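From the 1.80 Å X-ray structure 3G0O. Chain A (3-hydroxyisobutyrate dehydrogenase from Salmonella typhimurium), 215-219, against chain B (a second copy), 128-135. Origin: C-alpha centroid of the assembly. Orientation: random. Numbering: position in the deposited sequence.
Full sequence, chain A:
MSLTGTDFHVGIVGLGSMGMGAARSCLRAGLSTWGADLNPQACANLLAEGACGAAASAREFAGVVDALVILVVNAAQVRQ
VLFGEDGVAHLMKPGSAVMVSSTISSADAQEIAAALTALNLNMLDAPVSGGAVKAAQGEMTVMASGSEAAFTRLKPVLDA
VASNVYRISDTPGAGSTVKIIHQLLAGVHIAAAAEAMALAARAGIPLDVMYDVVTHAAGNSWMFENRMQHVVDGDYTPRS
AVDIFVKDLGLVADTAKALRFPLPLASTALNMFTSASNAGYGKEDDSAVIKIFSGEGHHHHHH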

# COMPACT_ATOMS: atom_id res chain seq x y z
N THR A 215 -2.01 -9.27 -2.33
CA THR A 215 -3.21 -8.71 -1.72
C THR A 215 -3.63 -9.40 -0.42
O THR A 215 -4.65 -9.07 0.17
CB THR A 215 -4.40 -8.70 -2.72
OG1 THR A 215 -4.65 -10.02 -3.20
CG2 THR A 215 -4.09 -7.78 -3.89
N HIS A 216 -2.82 -10.36 0.02
CA HIS A 216 -3.07 -11.07 1.27
C HIS A 216 -1.81 -11.06 2.12
O HIS A 216 -1.67 -11.84 3.07
CB HIS A 216 -3.51 -12.51 1.02
CG HIS A 216 -4.89 -12.62 0.43
ND1 HIS A 216 -5.14 -12.45 -0.92
CD2 HIS A 216 -6.09 -12.81 1.02
CE1 HIS A 216 -6.44 -12.54 -1.13
NE2 HIS A 216 -7.04 -12.75 0.02
N ALA A 217 -0.89 -10.16 1.79
CA ALA A 217 0.37 -10.05 2.51
C ALA A 217 0.69 -8.61 2.92
O ALA A 217 -0.07 -7.69 2.65
CB ALA A 217 1.49 -10.62 1.65
N ALA A 218 1.83 -8.45 3.58
CA ALA A 218 2.26 -7.15 4.08
C ALA A 218 2.74 -6.16 3.01
O ALA A 218 2.91 -4.98 3.30
CB ALA A 218 3.35 -7.34 5.14
N GLY A 219 2.94 -6.63 1.78
CA GLY A 219 3.41 -5.75 0.73
C GLY A 219 2.29 -5.12 -0.10
O GLY A 219 2.55 -4.41 -1.07
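Chain B, residues 128-135: VSGGAVKA

Residues 128-135 of chain B lie against residues 215-219 of chain A in a small contact between two copies of one protein, burying 184 Å² in all. The chain A stretch has no regular helix or strand. Chain B arrives as strand at Val128(B) and Ser129(B), turns through Gly130(B) and Gly131(B), and enters a helix at Ala132(B) that continues later in the chain. The backbones come nearest at Ala217(A) and Gly130(B), whose CA atoms are 4.6 Å apart. There the Ser129(B) to Gly130(B) step lies roughly across the Ala217(A) to Ala218(A) step, neither parallel nor antiparallel.

Ser129(B) gives up the most surface. Its backbone is almost fully extended (phi/psi -159/-176), its CA-to-CB bond points toward chain A, and its side chain is in the t rotamer (chi1 -175°). OG accepts a hydrogen bond from the backbone of chain A: Ala218(A) N lies 3.1 Å from Ser129(B) OG, and the N-H...O angle of 175° makes the bond nearly straight. The same hydroxyl is also hydrogen-bonded elsewhere in the structure.

Two methyl groups pack around this oxygen. Ala218(A), next in covered area, points its CA-to-CB bond toward chain B, and its CB lies 3.6 Å from Ser129(B) OG. Ala217(A), extended at -131/180, presents its CB sideways, 3.4 Å from Ser129(B) OG. The bond thus lies among buried residues, with the two methyl groups close to its acceptor.

Gly130(B) continues the contact with backbone alone: its N is 4.4 Å from Ala217(A) CA and 4.1 Å from Ala218(A) N, a loose approach without a hydrogen bond. Its phi/psi of 118/-19 would jam a CB against the carbonyl O of Ser129(B), and Lys134(B) CD would crowd that position as well. Gly131(B), at 94/159, is likewise confined to glycine by its backbone angles. It occupies the N-cap position, and its carbonyl O accepts the helical hydrogen bond from Ala135(B) N at 3.0 Å.

From the first turn of that helix Lys134(B) reaches back to chain A. Its chi1 of -96° lies between wells, but chi2 to chi4 are all t, so the chain runs out extended and brings NZ to 3.7 Å from His216(A) O. The separation is too long to count as a hydrogen bond. His216(A) meets chain B through this carbonyl; its side chain, with chi1 in m, stays farther off, His216(A) CB lying 5.1 Å from Lys134(B) NZ, and its ND1 is hydrogen-bonded elsewhere.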

# COMPACT_ATOMS: atom_id res chain seq x y z
N VAL B 128 6.77 -16.87 4.64
CA VAL B 128 5.47 -16.34 5.03
C VAL B 128 5.37 -14.81 5.11
O VAL B 128 6.37 -14.10 5.03
CB VAL B 128 5.05 -16.88 6.42
CG1 VAL B 128 4.93 -18.39 6.36
CG2 VAL B 128 6.08 -16.47 7.46
N SER B 129 4.14 -14.34 5.29
CA SER B 129 3.86 -12.92 5.43
C SER B 129 2.51 -12.75 6.14
O SER B 129 1.89 -13.73 6.56
CB SER B 129 3.83 -12.23 4.07
OG SER B 129 3.67 -10.83 4.24
N GLY B 130 2.07 -11.50 6.27
CA GLY B 130 0.81 -11.23 6.92
C GLY B 130 0.92 -10.39 8.18
O GLY B 130 -0.07 -9.81 8.63
N GLY B 131 2.11 -10.31 8.76
CA GLY B 131 2.29 -9.51 9.96
C GLY B 131 2.16 -10.30 11.25
O GLY B 131 1.56 -11.37 11.27
N ALA B 132 2.72 -9.76 12.34
CA ALA B 132 2.68 -10.40 13.65
C ALA B 132 1.27 -10.61 14.20
O ALA B 132 0.97 -11.67 14.76
CB ALA B 132 3.51 -9.59 14.65
N VAL B 133 0.40 -9.61 14.04
CA VAL B 133 -0.97 -9.72 14.53
C VAL B 133 -1.66 -10.92 13.90
O VAL B 133 -2.25 -11.75 14.60
CB VAL B 133 -1.78 -8.44 14.24
CG1 VAL B 133 -3.24 -8.64 14.60
CG2 VAL B 133 -1.20 -7.27 15.03
N LYS B 134 -1.60 -11.01 12.58
CA LYS B 134 -2.22 -12.12 11.87
C LYS B 134 -1.61 -13.44 12.33
O LYS B 134 -2.32 -14.43 12.54
CB LYS B 134 -2.04 -11.97 10.36
CG LYS B 134 -3.22 -11.32 9.64
CD LYS B 134 -3.00 -11.39 8.14
CE LYS B 134 -4.24 -11.04 7.35
NZ LYS B 134 -3.97 -11.15 5.89
N ALA B 135 -0.29 -13.46 12.49
CA ALA B 135 0.42 -14.66 12.92
C ALA B 135 -0.08 -15.18 14.26
O ALA B 135 -0.25 -16.39 14.44
CB ALA B 135 1.92 -14.37 13.00